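PDB 3EHM: SusD homolog from Bacteroides thetaiotaomicron, which probably binds mucin O-glycans at the cell surface as a SusD-like outer-membrane lipoprotein, helping this gut symbiont to use them. Local coordinates for residues N89-N94 against E487-A492; I211-H216 against E225-A230; I218-A223 against Y357-G362; T494-N499 against E504-L509. All blocks are in the same frame, centred on the assembly; numbering follows the deposited sequence.

Interaction 1. Residues N89-N94 against E487-A492; sequences NYAYQN and ERFRFA
The ring of Phe-491 receives Tyr-92 at its edge: Tyr-92 CD1 lies in the plane of the phenylalanine, 3.9 Å from Phe-491 CE1, and Tyr-92 CE1 is 3.8 Å from the same atom. Relative to the Tyr-92 ring the approach is oblique, so the pair is not a parallel stack. Phe-491 is stacked on Phe-140 as well, while Tyr-92 also meets the ring of Tyr-96. The second aromatic of the loop, Phe-489, meets the methyl of Ala-91 obliquely at its CD2-CE2 bond, with Ala-91 CB 3.7 Å from Phe-489 CD2 and 3.8 Å from Phe-489 CE2. Helix 85-110 of this SusD-family, TPR-clan fold thus turns Ala-91 and Tyr-92 toward two alternate residues, Phe-489 and Phe-491, of the extended segment 487-492. With chi1 at -169°, the Tyr-92 ring is swung away from its backbone N and out from the helix toward Phe-491. Phe-489 meets Phe-83 edge-to-face and touches Met-88 and Phe-95. Nearer the start of segment 89-94, Ala-492 CB sits 4.0 Å from Asn-89 N, where the two backbones come closest, 5.5 Å between the CA atoms of Asn-89 and Ala-492.

Interaction 2. Residues I211-H216 against E225-A230; sequences IVVRVH and EYITKA. Unlike the reference sequence in segment 211-216: Val-212 (reference Ala).
Val-212 is the bump of this contact, and the hollow that takes it is formed by Tyr-226 and Ile-227 on the next helix. Its two methyls divide the work. CG1 enters beside the backbone, with Val-212 CG1 3.5 Å from Ile-227 N and 3.6 Å from Tyr-226 CB. CG2 lies against the branched side chain of Ile-227, with Val-212 CG2 3.6 Å from Ile-227 CG1, and touches Ile-227 CB and CD1 too. The side chains of Val-212 and Ile-227 cross at about a right angle, so that the isoleucine is met across its length. Chi1 of Ile-227 (-167°) places CG1 opposite the backbone N, which brings CG1 and CD1 up against Val-212 CG2; Ile-227 CD1 then reaches as far as Val-213 CG2, a looser touch at 4.4 Å. Tyr-226 offers its CB to the valine while its ring leads off, and its side chain touches Ser-172 of helix 160-178. Beyond the pair, Ala-354 of helix 344-356 and Ile-360 adjoin Ile-227, and Leu-350 adjoins Val-213, which extends the apolar packing. The axes of the short helical segments 211-215 and 225-230 approach to 9.1 Å, and their N-to-C directions make an angle of 150°. Eight residues lie between the two six-residue segments in sequence. Near-antiparallel packing of consecutive helices across a short turn is the geometry of a helical hairpin, consistent with the tetratricopeptide-repeat character of the protein.

Interaction 3. Residues I218-A223 against Y357-G362; sequences IDETLA and YNLIGG
A water bridge and an apolar touch join an N-capped helix start, through Glu-220, to the Schellman-type end of another helix, at Tyr-357 and Leu-359. A single water donates to Glu-220 OE2 at 2.7 Å and to Tyr-357 O at 2.6 Å, which accounts for the two acceptors standing near one another without a direct bond. The carboxylate also lies beside a methyl, with Glu-220 OE2 3.7 Å from Leu-359 CD2, and the two side chains pass at a slant. Glu-220 reaches this place because CG is trans to the backbone N (chi1 176°) and the chain continues extended, carrying OE2 away from its helix. Lys-224 makes a long, weak ion pair with the same oxygen, which may modestly stabilise its charge. One residue earlier, Asp-219 OD1 accepts from Leu-222 N at 2.9 Å with an N-H...O angle of 162°, met from above the carboxylate plane; its other oxygen forms a salt bridge to Arg-165. At the end of helix 344-356, Asn-358 at positive phi is the C-prime residue: Leu-359 N turns back to Ala-354 O, and Asn-358 N to Ala-355 O. Leu-359 also packs on His-216 and Ile-227. The geometry is that of an N-capped helix start water-bridged to a Schellman C-cap, within a mainly helical SusD-like protein.

Interaction 4. Residues T494-N499 against E504-L509; sequences TAYNSN and EIPTLL
Tyr-496 reaches from the short helical turn about 495-498 to the first turn of helix 505-509, where it meets Ile-505 and Pro-506, joining two small helical pieces near the C-terminal end of the SusD-like fold. The hydroxyl oxygen does the touching: Tyr-496 OH lies 3.4 Å from Ile-505 CB and 3.6 Å from Ile-505 CG2, so it rests on the branch point of the isoleucine. Tyr-496 OH is also 3.8 Å from Pro-506 CD, and that carbon lies near the plane of the tyrosine ring, at its edge. The ring carbons stay farther off, with Tyr-496 CZ 4.2 Å from Ile-505 CB; the phenol therefore meets its neighbours mainly by its far end, and the side chains of Tyr-496 and Ile-505 pass at an angle. A chi1 of -77° sets CG of Tyr-496 trans to the carbonyl carbon, directing the ring from one backbone to the other, whose nearest CA atoms, at Tyr-496 and Ile-505, are 9.4 Å apart. In the next layer, Ile-505 packs on Phe-157. Polar contacts hold both ends of segment 494-499, where Thr-494 OG1 is hydrogen-bonded to Asp-85 OD2 and Asn-499 ND2 to Pro-155 O, and the start of segment 504-509, where Glu-504 OE1 forms a salt bridge with Lys-156. Within the segments, the 495-498 turn is weakly bonded, whereas helix 505-509 has a regular bond from Leu-509 N to Ile-505 O at 2.8 Å.

Interactions 1 and 2 are buried, interaction 4 is partly buried and interaction 3 lies at the surface. Chemistry follows place: aromatic and methyl packing in 1, aliphatic packing around a single valine in 2, a phenol resting on aliphatic carbons in 4, and a water bridge between polar atoms in 3. Interactions 2 and 3 share helix 220-231, their centres about 7 Å apart, and meet where His-216 touches Tyr-357, Leu-359 and Ala-223. Interactions 1 and 4 form a second group, centres about 12 Å apart, touching through Arg-488 with Leu-509 and Phe-491 with Ile-505. The groups do not touch, although in sequence 2 and 3 are nested inside the loop closed by 1.

Interaction 1. Residues N89-N94 against E487-A492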
loop_
_atom_site.group_PDB
_atom_site.type_symbol
_atom_site.label_atom_id
_atom_site.label_comp_id
_atom_site.label_asym_id
_atom_site.label_seq_id
_atom_site.Cartn_x
_atom_site.Cartn_y
_atom_site.Cartn_z
ATOM N N ASN A 89 -15.304 10.562 4.923
ATOM C CA ASN A 89 -15.358 10.561 6.378
ATOM C C ASN A 89 -15.024 9.131 6.806
ATOM O O ASN A 89 -14.319 8.897 7.794
ATOM C CB ASN A 89 -16.763 10.934 6.847
ATOM C CG ASN A 89 -16.975 10.663 8.316
ATOM O OD1 ASN A 89 -17.787 9.815 8.694
ATOM N ND2 ASN A 89 -16.242 11.376 9.160
ATOM N N TYR A 90 -15.530 8.179 6.031
ATOM C CA TYR A 90 -15.308 6.760 6.284
ATOM C C TYR A 90 -13.815 6.461 6.141
ATOM O O TYR A 90 -13.235 5.744 6.956
ATOM C CB TYR A 90 -16.134 5.946 5.285
ATOM C CG TYR A 90 -16.157 4.447 5.498
ATOM C CD1 TYR A 90 -16.220 3.894 6.778
ATOM C CD2 TYR A 90 -16.201 3.582 4.406
ATOM C CE1 TYR A 90 -16.333 2.508 6.963
ATOM C CE2 TYR A 90 -16.319 2.206 4.574
ATOM C CZ TYR A 90 -16.386 1.673 5.851
ATOM O OH TYR A 90 -16.526 0.309 6.001
ATOM N N ALA A 91 -13.197 7.039 5.112
ATOM C CA ALA A 91 -11.775 6.850 4.853
ATOM C C ALA A 91 -10.931 7.438 5.982
ATOM O O ALA A 91 -9.943 6.842 6.405
ATOM C CB ALA A 91 -11.396 7.499 3.527
ATOM N N TYR A 92 -11.320 8.614 6.463
ATOM C CA TYR A 92 -10.587 9.249 7.552
ATOM C C TYR A 92 -10.622 8.326 8.769
ATOM O O TYR A 92 -9.646 8.222 9.510
ATOM C CB TYR A 92 -11.216 10.597 7.909
ATOM C CG TYR A 92 -10.366 11.442 8.836
ATOM C CD1 TYR A 92 -9.240 12.112 8.363
ATOM C CD2 TYR A 92 -10.700 11.586 10.180
ATOM C CE1 TYR A 92 -8.470 12.914 9.209
ATOM C CE2 TYR A 92 -9.938 12.384 11.034
ATOM C CZ TYR A 92 -8.827 13.046 10.543
ATOM O OH TYR A 92 -8.080 13.849 11.383
ATOM N N GLN A 93 -11.748 7.654 8.976
ATOM C CA GLN A 93 -11.863 6.741 10.108
ATOM C C GLN A 93 -10.943 5.533 9.922
ATOM O O GLN A 93 -10.198 5.157 10.829
ATOM C CB GLN A 93 -13.306 6.244 10.263
ATOM C CG GLN A 93 -14.351 7.337 10.456
ATOM C CD GLN A 93 -15.762 6.776 10.572
ATOM O OE1 GLN A 93 -16.116 5.800 9.906
ATOM N NE2 GLN A 93 -16.577 7.401 11.410
ATOM N N ASN A 94 -11.002 4.931 8.738
ATOM C CA ASN A 94 -10.212 3.742 8.442
ATOM C C ASN A 94 -8.709 3.968 8.324
ATOM O O ASN A 94 -7.925 3.044 8.542
ATOM C CB ASN A 94 -10.743 3.064 7.172
ATOM C CG ASN A 94 -12.170 2.569 7.333
ATOM O OD1 ASN A 94 -12.554 2.075 8.398
ATOM N ND2 ASN A 94 -12.961 2.686 6.274
ATOM N N GLU A 487 -4.629 11.604 -7.261
ATOM C CA GLU A 487 -3.362 11.949 -6.621
ATOM C C GLU A 487 -3.488 11.842 -5.098
ATOM O O GLU A 487 -2.487 11.772 -4.381
ATOM C CB GLU A 487 -2.946 13.382 -6.984
ATOM C CG GLU A 487 -2.603 13.625 -8.455
ATOM C CD GLU A 487 -1.331 12.922 -8.906
ATOM O OE1 GLU A 487 -0.505 12.543 -8.044
ATOM O OE2 GLU A 487 -1.150 12.762 -10.134
ATOM N N ARG A 488 -4.724 11.823 -4.607
ATOM C CA ARG A 488 -4.974 11.750 -3.168
ATOM C C ARG A 488 -6.469 11.701 -2.908
ATOM O O ARG A 488 -7.266 11.973 -3.802
ATOM C CB ARG A 488 -4.422 13.006 -2.480
ATOM C CG ARG A 488 -5.122 14.306 -2.931
ATOM C CD ARG A 488 -4.567 15.557 -2.237
ATOM N NE ARG A 488 -4.993 15.685 -0.841
ATOM C CZ ARG A 488 -6.143 16.229 -0.446
ATOM N NH1 ARG A 488 -7.003 16.707 -1.335
ATOM N NH2 ARG A 488 -6.436 16.298 0.845
ATOM N N PHE A 489 -6.839 11.349 -1.680
ATOM C CA PHE A 489 -8.237 11.351 -1.271
ATOM C C PHE A 489 -8.421 12.784 -0.778
ATOM O O PHE A 489 -7.440 13.438 -0.423
ATOM C CB PHE A 489 -8.477 10.401 -0.087
ATOM C CG PHE A 489 -8.974 9.034 -0.474
ATOM C CD1 PHE A 489 -9.160 8.686 -1.809
ATOM C CD2 PHE A 489 -9.257 8.086 0.511
ATOM C CE1 PHE A 489 -9.618 7.411 -2.158
ATOM C CE2 PHE A 489 -9.714 6.812 0.169
ATOM C CZ PHE A 489 -9.895 6.477 -1.170
ATOM N N ARG A 490 -9.652 13.284 -0.763
ATOM C CA ARG A 490 -9.884 14.631 -0.254
ATOM C C ARG A 490 -10.630 14.453 1.063
ATOM O O ARG A 490 -11.294 13.437 1.266
ATOM C CB ARG A 490 -10.743 15.463 -1.217
ATOM C CG ARG A 490 -12.212 15.057 -1.253
ATOM C CD ARG A 490 -13.090 16.124 -1.893
ATOM N NE ARG A 490 -14.494 15.719 -1.881
ATOM C CZ ARG A 490 -15.517 16.540 -2.084
ATOM N NH1 ARG A 490 -15.303 17.828 -2.323
ATOM N NH2 ARG A 490 -16.760 16.074 -2.034
ATOM N N PHE A 491 -10.508 15.420 1.961
ATOM C CA PHE A 491 -11.217 15.336 3.231
ATOM C C PHE A 491 -12.690 15.602 2.961
ATOM O O PHE A 491 -13.044 16.200 1.941
ATOM C CB PHE A 491 -10.678 16.375 4.215
ATOM C CG PHE A 491 -9.283 16.094 4.680
ATOM C CD1 PHE A 491 -9.038 15.102 5.619
ATOM C CD2 PHE A 491 -8.205 16.790 4.145
ATOM C CE1 PHE A 491 -7.737 14.804 6.019
ATOM C CE2 PHE A 491 -6.900 16.500 4.540
ATOM C CZ PHE A 491 -6.668 15.504 5.476
ATOM N N ALA A 492 -13.543 15.138 3.864
ATOM C CA ALA A 492 -14.978 15.348 3.736
ATOM C C ALA A 492 -15.240 16.832 3.996
ATOM O O ALA A 492 -14.880 17.353 5.050
ATOM C CB ALA A 492 -15.720 14.489 4.758
#

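Interaction 2. Residues I211-H216 against E225-A230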
loop_
_atom_site.group_PDB
_atom_site.type_symbol
_atom_site.label_atom_id
_atom_site.label_comp_id
_atom_site.label_asym_id
_atom_site.label_seq_id
_atom_site.Cartn_x
_atom_site.Cartn_y
_atom_site.Cartn_z
ATOM N N ILE A 211 10.496 5.431 4.307
ATOM C CA ILE A 211 10.249 6.868 4.376
ATOM C C ILE A 211 11.388 7.694 3.777
ATOM O O ILE A 211 11.143 8.675 3.079
ATOM C CB ILE A 211 10.020 7.309 5.836
ATOM C CG1 ILE A 211 8.717 6.698 6.360
ATOM C CG2 ILE A 211 9.973 8.825 5.927
ATOM C CD1 ILE A 211 8.524 6.865 7.863
ATOM N N VAL A 212 12.632 7.307 4.050
ATOM C CA VAL A 212 13.769 8.053 3.513
ATOM C C VAL A 212 13.805 7.979 1.992
ATOM O O VAL A 212 14.109 8.967 1.323
ATOM C CB VAL A 212 15.112 7.542 4.073
ATOM C CG1 VAL A 212 15.155 7.752 5.574
ATOM C CG2 VAL A 212 15.304 6.085 3.737
ATOM N N VAL A 213 13.497 6.808 1.444
ATOM C CA VAL A 213 13.479 6.658 0.000
ATOM C C VAL A 213 12.312 7.479 -0.553
ATOM O O VAL A 213 12.415 8.071 -1.624
ATOM C CB VAL A 213 13.326 5.171 -0.411
ATOM C CG1 VAL A 213 13.063 5.059 -1.906
ATOM C CG2 VAL A 213 14.593 4.412 -0.049
ATOM N N ARG A 214 11.213 7.536 0.195
ATOM C CA ARG A 214 10.045 8.297 -0.240
ATOM C C ARG A 214 10.353 9.787 -0.408
ATOM O O ARG A 214 9.771 10.446 -1.263
ATOM C CB ARG A 214 8.896 8.156 0.765
ATOM C CG ARG A 214 7.584 8.780 0.282
ATOM C CD ARG A 214 6.624 7.709 -0.220
ATOM N NE ARG A 214 5.951 7.040 0.891
ATOM C CZ ARG A 214 5.800 5.723 1.003
ATOM N NH1 ARG A 214 6.278 4.906 0.072
ATOM N NH2 ARG A 214 5.154 5.224 2.046
ATOM N N VAL A 215 11.267 10.318 0.402
ATOM C CA VAL A 215 11.589 11.741 0.333
ATOM C C VAL A 215 12.856 12.131 -0.426
ATOM O O VAL A 215 13.071 13.315 -0.677
ATOM C CB VAL A 215 11.718 12.356 1.748
ATOM C CG1 VAL A 215 10.489 12.024 2.587
ATOM C CG2 VAL A 215 12.984 11.846 2.421
ATOM N N HIS A 216 13.681 11.164 -0.812
ATOM C CA HIS A 216 14.935 11.510 -1.484
ATOM C C HIS A 216 14.828 12.408 -2.718
ATOM O O HIS A 216 15.709 13.239 -2.947
ATOM C CB HIS A 216 15.760 10.239 -1.775
ATOM C CG HIS A 216 15.485 9.598 -3.102
ATOM N ND1 HIS A 216 16.116 9.993 -4.262
ATOM C CD2 HIS A 216 14.698 8.550 -3.438
ATOM C CE1 HIS A 216 15.730 9.212 -5.256
ATOM N NE2 HIS A 216 14.870 8.328 -4.784
ATOM N N GLU A 225 19.706 12.136 6.104
ATOM C CA GLU A 225 19.747 12.323 7.550
ATOM C C GLU A 225 19.324 11.064 8.302
ATOM O O GLU A 225 19.669 10.902 9.471
ATOM C CB GLU A 225 18.839 13.490 7.971
ATOM C CG GLU A 225 19.102 14.008 9.389
ATOM C CD GLU A 225 18.070 15.026 9.862
ATOM O OE1 GLU A 225 17.506 15.752 9.015
ATOM O OE2 GLU A 225 17.832 15.110 11.091
ATOM N N TYR A 226 18.597 10.163 7.636
ATOM C CA TYR A 226 18.123 8.953 8.304
ATOM C C TYR A 226 18.369 7.604 7.634
ATOM O O TYR A 226 18.351 6.574 8.311
ATOM C CB TYR A 226 16.619 9.057 8.586
ATOM C CG TYR A 226 16.232 10.117 9.589
ATOM C CD1 TYR A 226 16.088 11.450 9.208
ATOM C CD2 TYR A 226 15.997 9.784 10.921
ATOM C CE1 TYR A 226 15.714 12.425 10.133
ATOM C CE2 TYR A 226 15.626 10.745 11.850
ATOM C CZ TYR A 226 15.484 12.063 11.452
ATOM O OH TYR A 226 15.095 13.011 12.372
ATOM N N ILE A 227 18.580 7.589 6.323
ATOM C CA ILE A 227 18.782 6.321 5.628
ATOM C C ILE A 227 19.992 5.549 6.146
ATOM O O ILE A 227 19.965 4.321 6.232
ATOM C CB ILE A 227 18.908 6.533 4.101
ATOM C CG1 ILE A 227 18.788 5.190 3.386
ATOM C CG2 ILE A 227 20.237 7.188 3.759
ATOM C CD1 ILE A 227 18.462 5.323 1.907
ATOM N N THR A 228 21.050 6.269 6.499
ATOM C CA THR A 228 22.248 5.628 7.018
ATOM C C THR A 228 21.966 5.039 8.400
ATOM O O THR A 228 22.410 3.936 8.709
ATOM C CB THR A 228 23.418 6.628 7.116
ATOM O OG1 THR A 228 23.751 7.100 5.802
ATOM C CG2 THR A 228 24.638 5.960 7.736
ATOM N N LYS A 229 21.220 5.768 9.226
ATOM C CA LYS A 229 20.894 5.285 10.567
ATOM C C LYS A 229 19.988 4.057 10.502
ATOM O O LYS A 229 20.078 3.163 11.336
ATOM C CB LYS A 229 20.199 6.379 11.386
ATOM C CG LYS A 229 20.957 7.693 11.460
ATOM C CD LYS A 229 20.534 8.528 12.667
ATOM C CE LYS A 229 19.038 8.816 12.685
ATOM N NZ LYS A 229 18.634 9.628 13.879
ATOM N N ALA A 230 19.110 4.024 9.504
ATOM C CA ALA A 230 18.186 2.908 9.340
ATOM C C ALA A 230 18.909 1.601 9.039
ATOM O O ALA A 230 18.561 0.549 9.573
ATOM C CB ALA A 230 17.196 3.218 8.226
#

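Interaction 3. Residues I218-A223 against Y357-G362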
loop_
_atom_site.group_PDB
_atom_site.type_symbol
_atom_site.label_atom_id
_atom_site.label_comp_id
_atom_site.label_asym_id
_atom_site.label_seq_id
_atom_site.Cartn_x
_atom_site.Cartn_y
_atom_site.Cartn_z
ATOM N N ILE A 218 12.414 14.749 -3.319
ATOM C CA ILE A 218 11.993 16.079 -2.887
ATOM C C ILE A 218 12.956 16.698 -1.879
ATOM O O ILE A 218 13.186 17.907 -1.896
ATOM C CB ILE A 218 10.577 16.032 -2.258
ATOM C CG1 ILE A 218 9.543 15.684 -3.329
ATOM C CG2 ILE A 218 10.233 17.380 -1.616
ATOM C CD1 ILE A 218 9.373 16.754 -4.399
ATOM N N ASP A 219 13.516 15.870 -1.002
ATOM C CA ASP A 219 14.442 16.354 0.016
ATOM C C ASP A 219 15.545 15.334 0.278
ATOM O O ASP A 219 15.484 14.570 1.242
ATOM C CB ASP A 219 13.690 16.636 1.319
ATOM C CG ASP A 219 14.456 17.563 2.247
ATOM O OD1 ASP A 219 15.680 17.379 2.406
ATOM O OD2 ASP A 219 13.826 18.475 2.826
ATOM N N GLU A 220 16.558 15.332 -0.580
ATOM C CA GLU A 220 17.668 14.400 -0.441
ATOM C C GLU A 220 18.395 14.536 0.900
ATOM O O GLU A 220 18.872 13.545 1.462
ATOM C CB GLU A 220 18.653 14.596 -1.595
ATOM C CG GLU A 220 19.896 13.740 -1.492
ATOM C CD GLU A 220 20.777 13.846 -2.719
ATOM O OE1 GLU A 220 20.961 14.973 -3.230
ATOM O OE2 GLU A 220 21.295 12.800 -3.166
ATOM N N THR A 221 18.481 15.758 1.412
ATOM C CA THR A 221 19.151 16.000 2.686
ATOM C C THR A 221 18.461 15.226 3.809
ATOM O O THR A 221 19.117 14.550 4.599
ATOM C CB THR A 221 19.157 17.505 3.031
ATOM O OG1 THR A 221 19.855 18.232 2.008
ATOM C CG2 THR A 221 19.845 17.743 4.364
ATOM N N LEU A 222 17.136 15.322 3.874
ATOM C CA LEU A 222 16.376 14.610 4.899
ATOM C C LEU A 222 16.561 13.109 4.725
ATOM O O LEU A 222 16.695 12.375 5.704
ATOM C CB LEU A 222 14.887 14.952 4.805
ATOM C CG LEU A 222 13.956 14.129 5.701
ATOM C CD1 LEU A 222 14.298 14.358 7.167
ATOM C CD2 LEU A 222 12.514 14.519 5.422
ATOM N N ALA A 223 16.565 12.656 3.474
ATOM C CA ALA A 223 16.740 11.237 3.180
ATOM C C ALA A 223 18.065 10.762 3.756
ATOM O O ALA A 223 18.131 9.734 4.429
ATOM C CB ALA A 223 16.708 11.004 1.675
ATOM N N TYR A 357 20.698 5.908 -6.536
ATOM C CA TYR A 357 20.875 7.349 -6.386
ATOM C C TYR A 357 21.994 7.717 -5.416
ATOM O O TYR A 357 22.029 8.821 -4.873
ATOM C CB TYR A 357 19.545 7.990 -5.973
ATOM C CG TYR A 357 18.557 8.001 -7.119
ATOM C CD1 TYR A 357 18.620 8.985 -8.107
ATOM C CD2 TYR A 357 17.626 6.972 -7.275
ATOM C CE1 TYR A 357 17.784 8.942 -9.229
ATOM C CE2 TYR A 357 16.789 6.917 -8.390
ATOM C CZ TYR A 357 16.876 7.906 -9.363
ATOM O OH TYR A 357 16.063 7.846 -10.472
ATOM N N ASN A 358 22.907 6.773 -5.204
ATOM C CA ASN A 358 24.063 6.977 -4.331
ATOM C C ASN A 358 23.788 7.393 -2.891
ATOM O O ASN A 358 24.557 8.163 -2.311
ATOM C CB ASN A 358 25.011 8.000 -4.961
ATOM C CG ASN A 358 25.851 7.411 -6.071
ATOM O OD1 ASN A 358 25.330 6.909 -7.066
ATOM N ND2 ASN A 358 27.167 7.473 -5.907
ATOM N N LEU A 359 22.707 6.890 -2.308
ATOM C CA LEU A 359 22.385 7.222 -0.927
ATOM C C LEU A 359 23.060 6.204 -0.004
ATOM O O LEU A 359 23.362 6.496 1.151
ATOM C CB LEU A 359 20.865 7.213 -0.722
ATOM C CG LEU A 359 20.070 8.154 -1.634
ATOM C CD1 LEU A 359 18.595 8.095 -1.269
ATOM C CD2 LEU A 359 20.591 9.574 -1.496
ATOM N N ILE A 360 23.289 5.004 -0.529
ATOM C CA ILE A 360 23.950 3.933 0.212
ATOM C C ILE A 360 24.922 3.239 -0.733
ATOM O O ILE A 360 24.900 3.478 -1.940
ATOM C CB ILE A 360 22.954 2.866 0.724
ATOM C CG1 ILE A 360 22.306 2.146 -0.464
ATOM C CG2 ILE A 360 21.897 3.511 1.604
ATOM C CD1 ILE A 360 21.420 0.974 -0.063
ATOM N N GLY A 361 25.767 2.371 -0.185
ATOM C CA GLY A 361 26.719 1.657 -1.016
ATOM C C GLY A 361 26.102 0.394 -1.591
ATOM O O GLY A 361 25.062 -0.069 -1.118
ATOM N N GLY A 362 26.731 -0.162 -2.620
ATOM C CA GLY A 362 26.213 -1.377 -3.217
ATOM C C GLY A 362 25.807 -1.244 -4.671
ATOM O O GLY A 362 25.723 -0.141 -5.215
HETATM O O HOH W 1 20.966 11.152 -5.252
#

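Interaction 4. Residues T494-N499 against E504-L509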
loop_
_atom_site.group_PDB
_atom_site.type_symbol
_atom_site.label_atom_id
_atom_site.label_comp_id
_atom_site.label_asym_id
_atom_site.label_seq_id
_atom_site.Cartn_x
_atom_site.Cartn_y
_atom_site.Cartn_z
ATOM N N THR A 494 -17.760 18.547 4.971
ATOM C CA THR A 494 -18.432 18.837 6.231
ATOM C C THR A 494 -17.519 18.740 7.443
ATOM O O THR A 494 -17.829 19.298 8.490
ATOM C CB THR A 494 -19.642 17.912 6.470
ATOM O OG1 THR A 494 -19.189 16.567 6.663
ATOM C CG2 THR A 494 -20.600 17.969 5.288
ATOM N N ALA A 495 -16.394 18.039 7.311
ATOM C CA ALA A 495 -15.464 17.905 8.432
ATOM C C ALA A 495 -14.925 19.274 8.843
ATOM O O ALA A 495 -14.626 19.508 10.014
ATOM C CB ALA A 495 -14.310 16.976 8.058
ATOM N N TYR A 496 -14.801 20.176 7.872
ATOM C CA TYR A 496 -14.313 21.527 8.136
ATOM C C TYR A 496 -15.199 22.266 9.137
ATOM O O TYR A 496 -14.732 23.145 9.863
ATOM C CB TYR A 496 -14.269 22.341 6.845
ATOM C CG TYR A 496 -13.107 22.030 5.939
ATOM C CD1 TYR A 496 -13.005 20.804 5.288
ATOM C CD2 TYR A 496 -12.122 22.986 5.706
ATOM C CE1 TYR A 496 -11.948 20.542 4.418
ATOM C CE2 TYR A 496 -11.069 22.737 4.845
ATOM C CZ TYR A 496 -10.987 21.519 4.201
ATOM O OH TYR A 496 -9.952 21.305 3.323
ATOM N N ASN A 497 -16.481 21.916 9.158
ATOM C CA ASN A 497 -17.438 22.548 10.062
ATOM C C ASN A 497 -17.217 22.158 11.523
ATOM O O ASN A 497 -17.575 22.905 12.432
ATOM C CB ASN A 497 -18.862 22.170 9.650
ATOM C CG ASN A 497 -19.232 22.699 8.280
ATOM O OD1 ASN A 497 -20.085 22.131 7.591
ATOM N ND2 ASN A 497 -18.605 23.799 7.880
ATOM N N SER A 498 -16.621 20.990 11.744
ATOM C CA SER A 498 -16.385 20.500 13.101
ATOM C C SER A 498 -14.993 20.795 13.664
ATOM O O SER A 498 -14.734 20.558 14.843
ATOM C CB SER A 498 -16.645 18.992 13.155
ATOM O OG SER A 498 -17.971 18.689 12.752
ATOM N N ASN A 499 -14.098 21.300 12.821
ATOM C CA ASN A 499 -12.739 21.624 13.249
ATOM C C ASN A 499 -12.229 22.847 12.490
ATOM O O ASN A 499 -11.821 22.743 11.329
ATOM C CB ASN A 499 -11.803 20.445 12.987
ATOM C CG ASN A 499 -10.386 20.705 13.466
ATOM O OD1 ASN A 499 -9.997 21.848 13.706
ATOM N ND2 ASN A 499 -9.603 19.643 13.595
ATOM N N GLU A 504 -7.072 25.560 7.149
ATOM C CA GLU A 504 -5.700 25.736 6.694
ATOM C C GLU A 504 -5.218 24.655 5.715
ATOM O O GLU A 504 -4.177 24.813 5.074
ATOM C CB GLU A 504 -4.794 25.787 7.930
ATOM C CG GLU A 504 -3.349 25.414 7.711
ATOM C CD GLU A 504 -2.525 25.544 8.976
ATOM O OE1 GLU A 504 -2.934 24.990 10.026
ATOM O OE2 GLU A 504 -1.461 26.200 8.915
ATOM N N ILE A 505 -5.985 23.575 5.586
ATOM C CA ILE A 505 -5.622 22.456 4.710
ATOM C C ILE A 505 -5.172 22.815 3.295
ATOM O O ILE A 505 -4.115 22.368 2.851
ATOM C CB ILE A 505 -6.778 21.425 4.622
ATOM C CG1 ILE A 505 -6.979 20.764 5.986
ATOM C CG2 ILE A 505 -6.468 20.362 3.567
ATOM C CD1 ILE A 505 -5.767 20.021 6.484
ATOM N N PRO A 506 -5.967 23.611 2.559
ATOM C CA PRO A 506 -5.539 23.961 1.201
ATOM C C PRO A 506 -4.153 24.615 1.170
ATOM O O PRO A 506 -3.358 24.358 0.261
ATOM C CB PRO A 506 -6.643 24.900 0.726
ATOM C CG PRO A 506 -7.853 24.337 1.400
ATOM C CD PRO A 506 -7.342 24.079 2.807
ATOM N N THR A 507 -3.863 25.455 2.160
ATOM C CA THR A 507 -2.561 26.112 2.224
ATOM C C THR A 507 -1.477 25.069 2.521
ATOM O O THR A 507 -0.381 25.119 1.961
ATOM C CB THR A 507 -2.529 27.199 3.321
ATOM O OG1 THR A 507 -3.549 28.175 3.061
ATOM C CG2 THR A 507 -1.176 27.890 3.344
ATOM N N LEU A 508 -1.788 24.117 3.396
ATOM C CA LEU A 508 -0.823 23.078 3.728
ATOM C C LEU A 508 -0.569 22.184 2.516
ATOM O O LEU A 508 0.537 21.681 2.328
ATOM C CB LEU A 508 -1.329 22.242 4.906
ATOM C CG LEU A 508 -1.473 23.004 6.225
ATOM C CD1 LEU A 508 -2.101 22.101 7.270
ATOM C CD2 LEU A 508 -0.115 23.503 6.691
ATOM N N LEU A 509 -1.598 22.005 1.695
ATOM C CA LEU A 509 -1.510 21.185 0.491
ATOM C C LEU A 509 -0.828 21.926 -0.654
ATOM O O LEU A 509 -0.181 21.310 -1.503
ATOM C CB LEU A 509 -2.909 20.768 0.030
ATOM C CG LEU A 509 -3.645 19.618 0.719
ATOM C CD1 LEU A 509 -5.121 19.679 0.349
ATOM C CD2 LEU A 509 -3.032 18.277 0.300
#